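Side-chain contacts in ribonucleoside-diphosphate reductase (Pseudomonas aeruginosa, PDB 5IM3), which probably converts ribonucleoside diphosphates into the deoxyribonucleotide precursors of DNA, using thioredoxin as reductant and responding allosterically to bound dATP: residues 237-242 with 262-267; 255-260 with 319-324; 507-512 with 534-539; 514-519 with 578-583. All coordinates share one frame; numbering follows the deposited sequence.

Contact 1 (237-242 with 262-267); sequences GFLGVA and IEKGAE
Lys264 reaches across to the C-terminal end of helix 219-239, meeting Leu239 with its base and coming over the Phe238 ring with its amine. At the base of the lysine, Leu239 offers one methyl: its CD2 stands 4.3 Å from Lys264 CB, an apolar touch made by the end of the leucine. Farther out, the amine lies over a face of the Phe238 ring. Lys264 NZ is 5.4 Å from the ring centroid and 28° off the ring normal, which is too long for more than a weak cation-pi attraction. The ring borders the lysine chain only loosely, Phe238 CE2 being 4.7 Å from Lys264 CB. The extended third torsion of the lysine (chi3 -173°) carries its chain outward, and the final turn, chi4 71°, brings NZ back toward the Phe238 side. NZ also lies 4.2 Å from Phe238 O; that separation excludes direct bonding, although the positive charge near a helix C-terminus may be mildly favourable. Gly240, with positive phi, closes that helix in a Schellman motif. The contact buries just 125 Å² at the surface. It joins the end of helix 219-239 to helix 250-267, while Phe316 stacks on Phe238 and Ala260 and Tyr261 of helix 250-267 pack against Leu239.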
loop_
_atom_site.group_PDB
_atom_site.type_symbol
_atom_site.label_atom_id
_atom_site.label_comp_id
_atom_site.label_asym_id
_atom_site.label_seq_id
_atom_site.Cartn_x
_atom_site.Cartn_y
_atom_site.Cartn_z
ATOM N N GLY A 237 19.243 -63.624 -5.113
ATOM C CA GLY A 237 19.919 -64.173 -3.949
ATOM C C GLY A 237 18.955 -64.526 -2.831
ATOM O O GLY A 237 19.111 -65.549 -2.162
ATOM N N PHE A 238 17.943 -63.680 -2.614
ATOM C CA PHE A 238 16.925 -63.977 -1.611
ATOM C C PHE A 238 16.153 -65.239 -1.977
ATOM O O PHE A 238 15.916 -66.102 -1.125
ATOM C CB PHE A 238 15.978 -62.785 -1.466
ATOM C CG PHE A 238 14.924 -62.960 -0.403
ATOM C CD1 PHE A 238 15.186 -62.623 0.915
ATOM C CD2 PHE A 238 13.666 -63.443 -0.726
ATOM C CE1 PHE A 238 14.218 -62.774 1.891
ATOM C CE2 PHE A 238 12.693 -63.595 0.246
ATOM C CZ PHE A 238 12.970 -63.259 1.555
ATOM N N LEU A 239 15.762 -65.367 -3.244
ATOM C CA LEU A 239 15.003 -66.518 -3.710
ATOM C C LEU A 239 15.851 -67.770 -3.873
ATOM O O LEU A 239 15.302 -68.826 -4.205
ATOM C CB LEU A 239 14.327 -66.188 -5.045
ATOM C CG LEU A 239 13.228 -65.128 -4.992
ATOM C CD1 LEU A 239 12.763 -64.763 -6.392
ATOM C CD2 LEU A 239 12.058 -65.620 -4.147
ATOM N N GLY A 240 17.158 -67.686 -3.648
ATOM C CA GLY A 240 18.016 -68.839 -3.822
ATOM C C GLY A 240 18.175 -69.294 -5.253
ATOM O O GLY A 240 18.626 -70.416 -5.486
ATOM N N VAL A 241 17.810 -68.455 -6.222
ATOM C CA VAL A 241 17.983 -68.812 -7.627
ATOM C C VAL A 241 19.432 -68.620 -8.051
ATOM O O VAL A 241 20.070 -69.540 -8.577
ATOM C CB VAL A 241 17.025 -67.988 -8.509
ATOM C CG1 VAL A 241 17.227 -68.321 -9.985
ATOM C CG2 VAL A 241 15.583 -68.236 -8.104
ATOM N N ALA A 242 19.972 -67.425 -7.832
ATOM C CA ALA A 242 21.352 -67.130 -8.184
ATOM C C ALA A 242 21.863 -66.022 -7.278
ATOM O O ALA A 242 21.100 -65.155 -6.844
ATOM C CB ALA A 242 21.483 -66.718 -9.656
ATOM N N ILE A 262 6.586 -66.839 -6.006
ATOM C CA ILE A 262 5.234 -67.109 -5.525
ATOM C C ILE A 262 5.273 -67.958 -4.261
ATOM O O ILE A 262 4.490 -67.743 -3.329
ATOM C CB ILE A 262 4.400 -67.784 -6.630
ATOM C CG1 ILE A 262 4.254 -66.846 -7.836
ATOM C CG2 ILE A 262 3.031 -68.201 -6.093
ATOM C CD1 ILE A 262 3.472 -65.578 -7.549
ATOM N N GLU A 263 6.173 -68.940 -4.211
ATOM C CA GLU A 263 6.233 -69.822 -3.050
ATOM C C GLU A 263 6.635 -69.053 -1.799
ATOM O O GLU A 263 6.008 -69.192 -0.743
ATOM C CB GLU A 263 7.202 -70.977 -3.314
ATOM C CG GLU A 263 7.139 -72.081 -2.266
ATOM C CD GLU A 263 7.920 -73.321 -2.666
ATOM O OE1 GLU A 263 8.587 -73.301 -3.725
ATOM O OE2 GLU A 263 7.864 -74.324 -1.919
ATOM N N LYS A 264 7.681 -68.226 -1.898
ATOM C CA LYS A 264 8.081 -67.420 -0.748
ATOM C C LYS A 264 7.078 -66.311 -0.464
ATOM O O LYS A 264 6.868 -65.951 0.700
ATOM C CB LYS A 264 9.476 -66.828 -0.968
ATOM C CG LYS A 264 10.624 -67.814 -0.771
ATOM C CD LYS A 264 10.640 -68.400 0.641
ATOM C CE LYS A 264 11.882 -69.241 0.893
ATOM N NZ LYS A 264 13.110 -68.405 0.993
ATOM N N GLY A 265 6.446 -65.766 -1.506
ATOM C CA GLY A 265 5.462 -64.718 -1.293
ATOM C C GLY A 265 4.272 -65.201 -0.484
ATOM O O GLY A 265 3.820 -64.527 0.445
ATOM N N ALA A 266 3.753 -66.381 -0.825
ATOM C CA ALA A 266 2.635 -66.937 -0.073
ATOM C C ALA A 266 3.076 -67.433 1.297
ATOM O O ALA A 266 2.309 -67.345 2.262
ATOM C CB ALA A 266 1.984 -68.069 -0.863
ATOM N N GLU A 267 4.300 -67.954 1.401
ATOM C CA GLU A 267 4.812 -68.404 2.692
ATOM C C GLU A 267 4.760 -67.282 3.721
ATOM O O GLU A 267 4.322 -67.484 4.858
ATOM C CB GLU A 267 6.238 -68.928 2.528
ATOM C CG GLU A 267 6.927 -69.309 3.830
ATOM C CD GLU A 267 8.339 -69.819 3.616
ATOM O OE1 GLU A 267 8.668 -70.213 2.476
ATOM O OE2 GLU A 267 9.123 -69.820 4.588
#

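Contact 2 (255-260 with 319-324); sequences AKALPA and PQIFFM
Ile321 meets the Ala257-Leu258 peptide group, which is the flat surface that matters here, since the touching side chains carry no rings. Its terminal methyl CD1 sits over one face of that peptide, almost straight above the nitrogen, with Ile321 CD1 3.7 Å from Leu258 N. The same methyl is bordered by Ala257 CB at 3.9 Å and by Leu258 CB at 4.3 Å from Ile321 CD1, so one carbon rests on a backbone plane with a side chain of each flanking residue beside it. The extended outer torsion of Ile321 (chi2 175°) carries CD1 this far from its own helix. One turn onward, Met324 makes a lighter touch through a methylene and not through its sulfur: Met324 CG is 4.5 Å from Leu258 CD1. Helix 250-267 here crosses helix 319-330, whose segment 319-324 falls in the all-alpha domain. The segment axes approach to 10.5 Å and cross at -53°; Ile321 and Leu258 fill most of the interface, and Ile321 CD1 makes the closest approach. Leu258 and Ile321 face each other at the crossing, their CA atoms being 6.5 Å apart. Helix 250-267 is kinked here, and Pro259 has no N-H to give to the preceding turn. Tyr254 and Tyr261 from helix 250-267 also touch Ile321, and Tyr345 of helix 337-349 packs on Met324. All four touching residues are buried. The side-chain contacts are apolar, and the closest approach sets a methyl against a peptide nitrogen without a polar bond; cohesion is therefore likely to come from van der Waals contact and burial of apolar surface.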
loop_
_atom_site.group_PDB
_atom_site.type_symbol
_atom_site.label_atom_id
_atom_site.label_comp_id
_atom_site.label_asym_id
_atom_site.label_seq_id
_atom_site.Cartn_x
_atom_site.Cartn_y
_atom_site.Cartn_z
ATOM N N ALA A 255 12.015 -67.188 -15.605
ATOM C CA ALA A 255 11.106 -68.322 -15.484
ATOM C C ALA A 255 11.416 -69.158 -14.252
ATOM O O ALA A 255 10.502 -69.730 -13.646
ATOM C CB ALA A 255 11.178 -69.185 -16.743
ATOM N N LYS A 256 12.691 -69.249 -13.868
ATOM C CA LYS A 256 13.043 -69.972 -12.652
ATOM C C LYS A 256 12.665 -69.182 -11.407
ATOM O O LYS A 256 12.315 -69.776 -10.382
ATOM C CB LYS A 256 14.538 -70.293 -12.644
ATOM C CG LYS A 256 14.944 -71.365 -13.649
ATOM C CD LYS A 256 14.852 -72.763 -13.049
ATOM C CE LYS A 256 14.692 -73.832 -14.122
ATOM N NZ LYS A 256 13.317 -73.832 -14.699
ATOM N N ALA A 257 12.714 -67.852 -11.481
ATOM C CA ALA A 257 12.473 -67.025 -10.304
ATOM C C ALA A 257 10.991 -66.885 -9.981
ATOM O O ALA A 257 10.629 -66.769 -8.804
ATOM C CB ALA A 257 13.094 -65.643 -10.503
ATOM N N LEU A 258 10.122 -66.892 -10.996
ATOM C CA LEU A 258 8.691 -66.712 -10.752
ATOM C C LEU A 258 8.137 -67.736 -9.769
ATOM O O LEU A 258 7.556 -67.335 -8.746
ATOM C CB LEU A 258 7.940 -66.737 -12.086
ATOM C CG LEU A 258 6.412 -66.801 -11.982
ATOM C CD1 LEU A 258 5.856 -65.583 -11.250
ATOM C CD2 LEU A 258 5.787 -66.931 -13.358
ATOM N N PRO A 259 8.266 -69.046 -10.003
ATOM C CA PRO A 259 7.730 -69.999 -9.016
ATOM C C PRO A 259 8.388 -69.875 -7.657
ATOM O O PRO A 259 7.714 -70.052 -6.634
ATOM C CB PRO A 259 7.999 -71.367 -9.664
ATOM C CG PRO A 259 9.124 -71.135 -10.594
ATOM C CD PRO A 259 8.930 -69.738 -11.122
ATOM N N ALA A 260 9.686 -69.566 -7.611
ATOM C CA ALA A 260 10.338 -69.318 -6.329
ATOM C C ALA A 260 9.754 -68.089 -5.651
ATOM O O ALA A 260 9.636 -68.045 -4.421
ATOM C CB ALA A 260 11.845 -69.150 -6.525
ATOM N N PRO A 319 11.095 -56.547 -11.635
ATOM C CA PRO A 319 10.079 -55.733 -12.330
ATOM C C PRO A 319 9.103 -56.536 -13.177
ATOM O O PRO A 319 7.891 -56.311 -13.090
ATOM C CB PRO A 319 10.930 -54.777 -13.179
ATOM C CG PRO A 319 12.233 -54.698 -12.472
ATOM C CD PRO A 319 12.462 -56.073 -11.914
ATOM N N GLN A 320 9.591 -57.457 -14.010
ATOM C CA GLN A 320 8.675 -58.221 -14.853
ATOM C C GLN A 320 7.818 -59.171 -14.031
ATOM O O GLN A 320 6.689 -59.484 -14.426
ATOM C CB GLN A 320 9.450 -58.995 -15.920
ATOM C CG GLN A 320 10.250 -58.113 -16.863
ATOM C CD GLN A 320 9.406 -57.016 -17.494
ATOM O OE1 GLN A 320 8.418 -57.290 -18.174
ATOM N NE2 GLN A 320 9.786 -55.764 -17.256
ATOM N N ILE A 321 8.331 -59.644 -12.894
ATOM C CA ILE A 321 7.519 -60.466 -12.007
ATOM C C ILE A 321 6.493 -59.602 -11.286
ATOM O O ILE A 321 5.379 -60.057 -11.002
ATOM C CB ILE A 321 8.430 -61.239 -11.033
ATOM C CG1 ILE A 321 9.080 -62.421 -11.768
ATOM C CG2 ILE A 321 7.656 -61.715 -9.803
ATOM C CD1 ILE A 321 10.097 -63.198 -10.947
ATOM N N PHE A 322 6.841 -58.349 -10.988
ATOM C CA PHE A 322 5.859 -57.415 -10.449
ATOM C C PHE A 322 4.675 -57.266 -11.395
ATOM O O PHE A 322 3.517 -57.412 -10.987
ATOM C CB PHE A 322 6.518 -56.057 -10.186
ATOM C CG PHE A 322 5.537 -54.935 -9.972
ATOM C CD1 PHE A 322 4.857 -54.805 -8.772
ATOM C CD2 PHE A 322 5.301 -54.009 -10.974
ATOM C CE1 PHE A 322 3.957 -53.769 -8.576
ATOM C CE2 PHE A 322 4.405 -52.971 -10.785
ATOM C CZ PHE A 322 3.734 -52.851 -9.585
ATOM N N PHE A 323 4.948 -56.985 -12.672
ATOM C CA PHE A 323 3.864 -56.848 -13.637
ATOM C C PHE A 323 3.085 -58.145 -13.781
ATOM O O PHE A 323 1.867 -58.117 -13.993
ATOM C CB PHE A 323 4.416 -56.406 -14.996
ATOM C CG PHE A 323 4.872 -54.973 -15.035
ATOM C CD1 PHE A 323 4.100 -53.967 -14.475
ATOM C CD2 PHE A 323 6.076 -54.632 -15.634
ATOM C CE1 PHE A 323 4.517 -52.651 -14.508
ATOM C CE2 PHE A 323 6.498 -53.314 -15.671
ATOM C CZ PHE A 323 5.713 -52.321 -15.103
ATOM N N MET A 324 3.763 -59.286 -13.659
ATOM C CA MET A 324 3.075 -60.567 -13.767
ATOM C C MET A 324 2.194 -60.820 -12.548
ATOM O O MET A 324 1.112 -61.404 -12.673
ATOM C CB MET A 324 4.098 -61.693 -13.950
ATOM C CG MET A 324 3.494 -63.079 -14.134
ATOM S SD MET A 324 2.415 -63.211 -15.578
ATOM C CE MET A 324 3.620 -63.195 -16.904
#

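Contact 3 (507-512 with 534-539); sequences SDVPDL and GKLKLH
Asp508 and Leu538 are bridged by a water that donates one hydrogen to Asp508 OD2 and the other to Leu538 O, each oxygen 2.6 Å from the water oxygen. The carboxylate oxygen that accepts this bond also lies against the leucine itself, with Asp508 OD2 3.9 Å from Leu538 CB; the two side chains run at roughly a right angle. Leu536 packs against both Asp508 and Val509. It brings its CD1 to 3.7 Å from Asp508 CB and also borders the carboxylate carbon, while its second methyl, CD2, makes an apolar contact 4.2 Å from Val509 CG1. With CG anti to the backbone N (chi1 -179°), Leu536 extends both methyls toward the opposite loop. Within 534-539, His539 ND1 donates to Lys537 O over 3.0 Å, at an N-H...O angle of 135° and from above the carbonyl plane, which ties the ring to its own loop. Bound dATP lies about 10 Å from the side chain of Asp508, and the side chain of Leu538 is about 7 Å from that of Arg410, which binds this nucleotide. The two loops flank helix 517-532 in sequence; Phe504 of strand 500-504 touches both Val509 and Leu536, and Tyr527 of the helix packs on Val509.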
loop_
_atom_site.group_PDB
_atom_site.type_symbol
_atom_site.label_atom_id
_atom_site.label_comp_id
_atom_site.label_asym_id
_atom_site.label_seq_id
_atom_site.Cartn_x
_atom_site.Cartn_y
_atom_site.Cartn_z
ATOM N N SER A 507 -33.255 -28.002 4.755
ATOM C CA SER A 507 -34.398 -28.545 5.484
ATOM C C SER A 507 -35.706 -27.862 5.101
ATOM O O SER A 507 -36.772 -28.466 5.255
ATOM C CB SER A 507 -34.172 -28.428 6.993
ATOM O OG SER A 507 -33.852 -27.101 7.364
ATOM N N ASP A 508 -35.653 -26.625 4.612
ATOM C CA ASP A 508 -36.839 -25.972 4.076
ATOM C C ASP A 508 -37.079 -26.286 2.606
ATOM O O ASP A 508 -38.201 -26.099 2.122
ATOM C CB ASP A 508 -36.732 -24.454 4.246
ATOM C CG ASP A 508 -36.792 -24.021 5.698
ATOM O OD1 ASP A 508 -37.725 -24.448 6.415
ATOM O OD2 ASP A 508 -35.901 -23.257 6.125
ATOM N N VAL A 509 -36.062 -26.755 1.889
ATOM C CA VAL A 509 -36.178 -27.045 0.464
ATOM C C VAL A 509 -35.536 -28.403 0.195
ATOM O O VAL A 509 -34.600 -28.500 -0.610
ATOM C CB VAL A 509 -35.533 -25.930 -0.377
ATOM C CG1 VAL A 509 -36.338 -24.635 -0.242
ATOM C CG2 VAL A 509 -34.079 -25.693 0.044
ATOM N N PRO A 510 -36.016 -29.479 0.826
ATOM C CA PRO A 510 -35.282 -30.755 0.769
ATOM C C PRO A 510 -35.245 -31.398 -0.606
ATOM O O PRO A 510 -34.465 -32.339 -0.799
ATOM C CB PRO A 510 -36.040 -31.640 1.770
ATOM C CG PRO A 510 -37.412 -31.042 1.856
ATOM C CD PRO A 510 -37.227 -29.567 1.665
ATOM N N ASP A 511 -36.040 -30.926 -1.562
ATOM C CA ASP A 511 -36.103 -31.542 -2.880
ATOM C C ASP A 511 -35.141 -30.922 -3.887
ATOM O O ASP A 511 -34.913 -31.520 -4.943
ATOM C CB ASP A 511 -37.539 -31.475 -3.424
ATOM C CG ASP A 511 -38.130 -30.075 -3.355
ATOM O OD1 ASP A 511 -37.873 -29.365 -2.361
ATOM O OD2 ASP A 511 -38.854 -29.686 -4.295
ATOM N N LEU A 512 -34.551 -29.762 -3.582
ATOM C CA LEU A 512 -33.721 -29.062 -4.562
ATOM C C LEU A 512 -32.453 -29.838 -4.890
ATOM O O LEU A 512 -32.070 -29.955 -6.060
ATOM C CB LEU A 512 -33.353 -27.667 -4.048
ATOM C CG LEU A 512 -34.387 -26.544 -4.142
ATOM C CD1 LEU A 512 -33.746 -25.226 -3.730
ATOM C CD2 LEU A 512 -34.980 -26.427 -5.542
ATOM N N GLY A 534 -42.649 -13.571 2.074
ATOM C CA GLY A 534 -42.627 -13.826 3.500
ATOM C C GLY A 534 -43.108 -15.191 3.932
ATOM O O GLY A 534 -43.293 -15.409 5.133
ATOM N N LYS A 535 -43.315 -16.121 3.002
ATOM C CA LYS A 535 -43.784 -17.460 3.331
ATOM C C LYS A 535 -42.644 -18.466 3.453
ATOM O O LYS A 535 -42.898 -19.674 3.510
ATOM C CB LYS A 535 -44.806 -17.925 2.289
ATOM C CG LYS A 535 -46.243 -17.549 2.643
ATOM C CD LYS A 535 -47.175 -17.622 1.443
ATOM C CE LYS A 535 -46.994 -16.418 0.527
ATOM N NZ LYS A 535 -48.037 -16.352 -0.537
ATOM N N LEU A 536 -41.396 -17.995 3.503
ATOM C CA LEU A 536 -40.240 -18.857 3.765
ATOM C C LEU A 536 -39.203 -17.991 4.483
ATOM O O LEU A 536 -38.335 -17.384 3.852
ATOM C CB LEU A 536 -39.692 -19.469 2.483
ATOM C CG LEU A 536 -38.499 -20.422 2.608
ATOM C CD1 LEU A 536 -38.591 -21.284 3.859
ATOM C CD2 LEU A 536 -38.416 -21.303 1.373
ATOM N N LYS A 537 -39.304 -17.958 5.814
ATOM C CA LYS A 537 -38.620 -16.938 6.604
ATOM C C LYS A 537 -37.105 -17.043 6.476
ATOM O O LYS A 537 -36.416 -16.035 6.283
ATOM C CB LYS A 537 -39.047 -17.055 8.070
ATOM C CG LYS A 537 -38.348 -16.097 9.034
ATOM C CD LYS A 537 -38.765 -14.655 8.806
ATOM C CE LYS A 537 -38.077 -13.718 9.790
ATOM N NZ LYS A 537 -38.403 -12.283 9.527
ATOM N N LEU A 538 -36.564 -18.251 6.598
ATOM C CA LEU A 538 -35.116 -18.429 6.687
ATOM C C LEU A 538 -34.524 -18.390 5.284
ATOM O O LEU A 538 -34.553 -19.384 4.556
ATOM C CB LEU A 538 -34.781 -19.734 7.396
ATOM C CG LEU A 538 -33.288 -20.021 7.585
ATOM C CD1 LEU A 538 -32.625 -18.930 8.415
ATOM C CD2 LEU A 538 -33.083 -21.383 8.226
ATOM N N HIS A 539 -33.976 -17.239 4.903
ATOM C CA HIS A 539 -33.354 -17.089 3.595
ATOM C C HIS A 539 -32.481 -15.841 3.597
ATOM O O HIS A 539 -32.573 -14.990 4.485
ATOM C CB HIS A 539 -34.402 -17.013 2.480
ATOM C CG HIS A 539 -35.164 -15.726 2.455
ATOM N ND1 HIS A 539 -36.177 -15.444 3.345
ATOM C CD2 HIS A 539 -35.063 -14.647 1.645
ATOM C CE1 HIS A 539 -36.667 -14.245 3.084
ATOM N NE2 HIS A 539 -36.009 -13.740 2.057
HETATM O O HOH W 1 -34.510 -21.971 4.320
#

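Contact 4 (514-519 with 578-583); sequences DLYGKA and VGVVHS
A His-carboxylate hydrogen bond in the barrel domain links Asp514, in the segment leading into helix 517-532, to His582 in the loop leading to strand 600-608. His582 NE2 donates to Asp514 OD1 over 2.6 Å with an N-H...O angle of 152°. The acceptor lies 7° out of the imidazole plane, so the bond is made at the ring edge, and OD1 is approached nearly along its C-O axis. Carboxylate and ring planes are nonetheless turned 38° apart. On the far nitrogen, ND1 is hydrogen-bonded to Thr594 OG1, so both ring nitrogens are engaged and the ring's rotation is fixed. One face of the imidazole has Val580 O 3.7 Å above its plane, offset toward the rim. Val580 CG2 lies 3.5 Å from the carbonyl oxygen Asp514 O; its apolar partner is the Tyr516 ring, whose edge it meets 4.5 Å from Tyr516 CE2. The tyrosine hydroxyl is hydrogen-bonded to Gln576 OE1. Around this link, Asn570 of helix 566-571 touches both Val580 and Tyr516, and Asp405 of strand 401-405, which belongs to the barrel sheet, packs against His582.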
loop_
_atom_site.group_PDB
_atom_site.type_symbol
_atom_site.label_atom_id
_atom_site.label_comp_id
_atom_site.label_asym_id
_atom_site.label_seq_id
_atom_site.Cartn_x
_atom_site.Cartn_y
_atom_site.Cartn_z
ATOM N N ASP A 514 -31.663 -32.889 -5.057
ATOM C CA ASP A 514 -31.823 -34.009 -5.978
ATOM C C ASP A 514 -32.338 -33.590 -7.349
ATOM O O ASP A 514 -32.198 -34.357 -8.306
ATOM C CB ASP A 514 -32.772 -35.057 -5.386
ATOM C CG ASP A 514 -32.116 -35.903 -4.315
ATOM O OD1 ASP A 514 -30.871 -35.929 -4.247
ATOM O OD2 ASP A 514 -32.847 -36.555 -3.544
ATOM N N LEU A 515 -32.941 -32.412 -7.467
ATOM C CA LEU A 515 -33.381 -31.930 -8.766
ATOM C C LEU A 515 -32.209 -31.324 -9.538
ATOM O O LEU A 515 -31.180 -30.950 -8.969
ATOM C CB LEU A 515 -34.498 -30.898 -8.608
ATOM C CG LEU A 515 -35.820 -31.377 -7.999
ATOM C CD1 LEU A 515 -36.752 -30.193 -7.773
ATOM C CD2 LEU A 515 -36.492 -32.424 -8.870
ATOM N N TYR A 516 -32.377 -31.233 -10.855
ATOM C CA TYR A 516 -31.362 -30.640 -11.719
ATOM C C TYR A 516 -32.021 -30.217 -13.023
ATOM O O TYR A 516 -33.149 -30.612 -13.330
ATOM C CB TYR A 516 -30.205 -31.614 -11.976
ATOM C CG TYR A 516 -30.629 -32.945 -12.565
ATOM C CD1 TYR A 516 -30.762 -33.109 -13.940
ATOM C CD2 TYR A 516 -30.887 -34.037 -11.747
ATOM C CE1 TYR A 516 -31.143 -34.324 -14.481
ATOM C CE2 TYR A 516 -31.270 -35.255 -12.278
ATOM C CZ TYR A 516 -31.397 -35.394 -13.646
ATOM O OH TYR A 516 -31.776 -36.604 -14.181
ATOM N N GLY A 517 -31.297 -29.400 -13.791
ATOM C CA GLY A 517 -31.793 -28.946 -15.077
ATOM C C GLY A 517 -33.002 -28.036 -14.937
ATOM O O GLY A 517 -33.132 -27.265 -13.984
ATOM N N LYS A 518 -33.906 -28.134 -15.916
ATOM C CA LYS A 518 -35.121 -27.323 -15.895
ATOM C C LYS A 518 -35.936 -27.573 -14.634
ATOM O O LYS A 518 -36.491 -26.636 -14.047
ATOM C CB LYS A 518 -35.968 -27.615 -17.132
ATOM C CG LYS A 518 -35.587 -26.813 -18.362
ATOM C CD LYS A 518 -36.661 -26.915 -19.433
ATOM C CE LYS A 518 -36.435 -25.903 -20.542
ATOM N NZ LYS A 518 -35.105 -26.071 -21.183
ATOM N N ALA A 519 -36.031 -28.834 -14.210
ATOM C CA ALA A 519 -36.798 -29.156 -13.012
ATOM C C ALA A 519 -36.293 -28.371 -11.807
ATOM O O ALA A 519 -37.090 -27.855 -11.016
ATOM C CB ALA A 519 -36.738 -30.659 -12.741
ATOM N N VAL A 578 -31.850 -44.078 -12.127
ATOM C CA VAL A 578 -31.765 -44.904 -10.930
ATOM C C VAL A 578 -31.085 -44.140 -9.800
ATOM O O VAL A 578 -30.887 -44.684 -8.708
ATOM C CB VAL A 578 -31.028 -46.222 -11.249
ATOM C CG1 VAL A 578 -29.528 -45.992 -11.398
ATOM C CG2 VAL A 578 -31.319 -47.281 -10.203
ATOM N N GLY A 579 -30.732 -42.881 -10.038
ATOM C CA GLY A 579 -30.107 -42.091 -8.994
ATOM C C GLY A 579 -29.728 -40.713 -9.488
ATOM O O GLY A 579 -30.062 -40.310 -10.605
ATOM N N VAL A 580 -29.008 -40.001 -8.623
ATOM C CA VAL A 580 -28.610 -38.616 -8.846
ATOM C C VAL A 580 -27.143 -38.472 -8.466
ATOM O O VAL A 580 -26.681 -39.078 -7.493
ATOM C CB VAL A 580 -29.488 -37.641 -8.023
ATOM C CG1 VAL A 580 -28.917 -36.219 -8.045
ATOM C CG2 VAL A 580 -30.927 -37.646 -8.535
ATOM N N VAL A 581 -26.409 -37.675 -9.239
ATOM C CA VAL A 581 -25.031 -37.333 -8.897
ATOM C C VAL A 581 -25.057 -36.181 -7.901
ATOM O O VAL A 581 -25.513 -35.079 -8.221
ATOM C CB VAL A 581 -24.219 -36.960 -10.145
ATOM C CG1 VAL A 581 -22.752 -36.753 -9.777
ATOM C CG2 VAL A 581 -24.367 -38.026 -11.217
ATOM N N HIS A 582 -24.555 -36.433 -6.695
ATOM C CA HIS A 582 -24.634 -35.470 -5.609
ATOM C C HIS A 582 -23.360 -34.661 -5.437
ATOM O O HIS A 582 -23.385 -33.626 -4.758
ATOM C CB HIS A 582 -24.961 -36.193 -4.297
ATOM C CG HIS A 582 -26.361 -36.725 -4.235
ATOM N ND1 HIS A 582 -26.645 -38.043 -3.952
ATOM C CD2 HIS A 582 -27.555 -36.114 -4.414
ATOM C CE1 HIS A 582 -27.953 -38.224 -3.966
ATOM N NE2 HIS A 582 -28.529 -37.068 -4.242
ATOM N N SER A 583 -22.261 -35.102 -6.035
ATOM C CA SER A 583 -21.017 -34.344 -6.043
ATOM C C SER A 583 -20.041 -35.079 -6.952
ATOM O O SER A 583 -20.371 -36.107 -7.553
ATOM C CB SER A 583 -20.443 -34.179 -4.636
ATOM O OG SER A 583 -19.819 -35.369 -4.182
#

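Overall arrangement
The four contacts form two distant pairs. Contacts 1 and 2 share helix 250-267, with centres 10 Å apart, and touch directly: Leu239 CD2 is 3.4 Å from Ala260 O, and Val241 CG2 is 4.0 Å from Ala257 CA. This helical region lies away from the annotated nucleotide sites. Contacts 3 and 4 belong to the barrel domain, their centres 18 Å apart; 507-512 and 514-519 adjoin in sequence, and helix 517-532 leads on to 534-539. Contact 3 lies near a bound dATP, about 10 Å from the Asp508 side chain; contact 4 is more loosely placed, the side chain of Asp514 being about 11 Å from that of Asp380, a residue of that site. Centres of contacts 1 and 3 are 66 Å apart.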